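Local coordinates for Tautomerase_3 domain-containing protein (Corynebacterium halotolerans YIM 70093 = DSM 44683, PDB 7M58), which belongs to the cis-3-chloroacrylic acid dehalogenase family of the tautomerase superfamily and probably acts as a hydrolase or tautomerase on small acid substrates, at residues A[29-34]-A[79-84]. Numbering follows the deposited sequence.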
loop_
_atom_site.group_PDB
_atom_site.type_symbol
_atom_site.label_atom_id
_atom_site.label_comp_id
_atom_site.label_asym_id
_atom_site.label_seq_id
_atom_site.Cartn_x
_atom_site.Cartn_y
_atom_site.Cartn_z
ATOM N N ARG A 29 -17.375 -1.841 -11.943
ATOM C CA ARG A 29 -18.631 -1.162 -12.293
ATOM C C ARG A 29 -19.824 -2.040 -12.008
ATOM O O ARG A 29 -20.856 -1.542 -11.547
ATOM C CB ARG A 29 -18.713 -0.765 -13.782
ATOM C CG ARG A 29 -20.180 -0.538 -14.276
ATOM C CD ARG A 29 -20.429 -0.313 -15.817
ATOM N NE ARG A 29 -19.947 -1.449 -16.680
ATOM C CZ ARG A 29 -20.734 -2.426 -17.118
ATOM N NH1 ARG A 29 -21.996 -2.372 -16.719
ATOM N NH2 ARG A 29 -20.255 -3.455 -17.818
ATOM N N ASP A 30 -19.681 -3.350 -12.188
ATOM C CA ASP A 30 -20.839 -4.216 -12.029
ATOM C C ASP A 30 -21.037 -4.703 -10.603
ATOM O O ASP A 30 -22.174 -4.774 -10.148
ATOM C CB ASP A 30 -20.719 -5.424 -12.951
ATOM C CG ASP A 30 -20.550 -5.018 -14.401
ATOM O OD1 ASP A 30 -20.968 -3.889 -14.734
ATOM O OD2 ASP A 30 -19.994 -5.809 -15.202
ATOM N N ILE A 31 -19.983 -5.076 -9.879
ATOM C CA ILE A 31 -20.195 -5.621 -8.540
ATOM C C ILE A 31 -20.362 -4.491 -7.534
ATOM O O ILE A 31 -21.387 -4.401 -6.850
ATOM C CB ILE A 31 -19.073 -6.597 -8.152
ATOM C CG1 ILE A 31 -19.040 -7.746 -9.163
ATOM C CG2 ILE A 31 -19.303 -7.129 -6.747
ATOM C CD1 ILE A 31 -17.748 -8.481 -9.219
ATOM N N ALA A 32 -19.380 -3.597 -7.442
ATOM C CA ALA A 32 -19.664 -2.302 -6.847
ATOM C C ALA A 32 -20.571 -1.540 -7.796
ATOM O O ALA A 32 -20.518 -1.734 -9.008
ATOM C CB ALA A 32 -18.379 -1.522 -6.602
ATOM N N VAL A 33 -21.434 -0.687 -7.270
ATOM C CA VAL A 33 -22.250 0.022 -8.250
ATOM C C VAL A 33 -21.668 1.417 -8.359
ATOM O O VAL A 33 -22.184 2.379 -7.775
ATOM C CB VAL A 33 -23.743 0.019 -7.906
ATOM C CG1 VAL A 33 -24.539 0.647 -9.049
ATOM C CG2 VAL A 33 -24.186 -1.427 -7.688
ATOM N N ALA A 34 -20.540 1.504 -9.066
ATOM C CA ALA A 34 -19.718 2.689 -9.128
ATOM C C ALA A 34 -19.320 2.982 -10.599
ATOM O O ALA A 34 -19.116 2.057 -11.359
ATOM C CB ALA A 34 -18.446 2.527 -8.297
ATOM N N THR A 79 -17.169 -9.676 -0.955
ATOM C CA THR A 79 -16.653 -11.021 -1.207
ATOM C C THR A 79 -16.891 -11.425 -2.658
ATOM O O THR A 79 -16.094 -12.150 -3.252
ATOM C CB THR A 79 -17.282 -12.033 -0.253
ATOM O OG1 THR A 79 -18.704 -11.929 -0.361
ATOM C CG2 THR A 79 -16.831 -11.752 1.211
ATOM N N ASP A 80 -17.978 -10.947 -3.245
ATOM C CA ASP A 80 -18.288 -11.247 -4.635
ATOM C C ASP A 80 -17.224 -10.638 -5.540
ATOM O O ASP A 80 -16.664 -11.341 -6.402
ATOM C CB ASP A 80 -19.669 -10.660 -4.954
ATOM C CG ASP A 80 -20.792 -11.670 -4.783
ATOM O OD1 ASP A 80 -20.516 -12.874 -4.561
ATOM O OD2 ASP A 80 -21.969 -11.226 -4.731
ATOM N N LEU A 81 -16.861 -9.379 -5.264
ATOM C CA LEU A 81 -15.768 -8.729 -5.983
ATOM C C LEU A 81 -14.451 -9.491 -5.848
ATOM O O LEU A 81 -13.718 -9.651 -6.832
ATOM C CB LEU A 81 -15.601 -7.305 -5.481
ATOM C CG LEU A 81 -14.596 -6.362 -6.172
ATOM C CD1 LEU A 81 -15.032 -5.971 -7.568
ATOM C CD2 LEU A 81 -14.372 -5.115 -5.340
ATOM N N LEU A 82 -14.150 -10.006 -4.654
ATOM C CA LEU A 82 -12.911 -10.750 -4.464
ATOM C C LEU A 82 -12.914 -12.035 -5.275
ATOM O O LEU A 82 -11.956 -12.327 -5.996
ATOM C CB LEU A 82 -12.689 -11.067 -2.986
ATOM C CG LEU A 82 -11.992 -10.027 -2.107
ATOM C CD1 LEU A 82 -12.458 -10.161 -0.696
ATOM C CD2 LEU A 82 -10.487 -10.250 -2.168
ATOM N N GLU A 83 -13.980 -12.826 -5.158
ATOM C CA GLU A 83 -14.019 -14.097 -5.867
ATOM C C GLU A 83 -13.972 -13.890 -7.374
ATOM O O GLU A 83 -13.315 -14.648 -8.098
ATOM C CB GLU A 83 -15.264 -14.863 -5.462
ATOM C CG GLU A 83 -15.300 -15.204 -3.991
ATOM C CD GLU A 83 -16.468 -16.113 -3.623
ATOM O OE1 GLU A 83 -17.607 -15.846 -4.075
ATOM O OE2 GLU A 83 -16.243 -17.104 -2.896
ATOM N N GLN A 84 -14.633 -12.849 -7.863
ATOM C CA GLN A 84 -14.659 -12.632 -9.298
ATOM C C GLN A 84 -13.325 -12.095 -9.818
ATOM O O GLN A 84 -12.941 -12.400 -10.959
ATOM C CB GLN A 84 -15.810 -11.698 -9.627
ATOM C CG GLN A 84 -17.165 -12.379 -9.447
ATOM C CD GLN A 84 -18.276 -11.699 -10.235
ATOM O OE1 GLN A 84 -18.019 -10.890 -11.135
ATOM N NE2 GLN A 84 -19.522 -11.965 -9.845
#
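Ile31 of 29-34, the segment on helix 14-31, pushes its side chain against helix 75-92 and meets Asp80, Leu81 and Gln84 there, so that one residue carries nearly all of its segment's share of the contact. The methyl CG2, anti to the backbone N of Ile31, comes up to the backbone of the facing helix, 3.6 Å from Leu81 N, and touches the side chain of Leu81 at its root, with CG2 to Leu81 CB at 3.9 Å. The same methyl lies 4.0 Å from Asp80 CB.

The longer branch goes to Gln84. With CG1 beside the backbone N (chi1 -60°), Ile31 sets CD1 over the face of the Gln84 amide, almost directly above the oxygen, 3.1 Å from Gln84 OE1 and 3.4 Å from Gln84 CD. CD1 also lies near Gln84 CB and CG, where the two side chains cross at a slant. The approach of the methyl to the amide oxygen is tight, and no hydrogen bond joins the two segments.

Leu81 runs obliquely to Ile31 and brings its CD1 methyl to 4.1 Å from both Ile31 CB and Ile31 CD1. Leu81 is buried, whereas Ile31 and Gln84 stay partly exposed, which places this patch at the border of the interior. Gln84 also touches Leu27, one turn back on helix 14-31, while Leu82 turns away to pack on Val102 and Val104 of strand 100-107.

The nearest CA atoms across the contact are those of Ile31 and Leu81, 6.0 Å apart. This is helix-to-helix packing between the two long helices that follow the first strands of successive beta-alpha-beta units, the arrangement characteristic of the tautomerase superfamily fold.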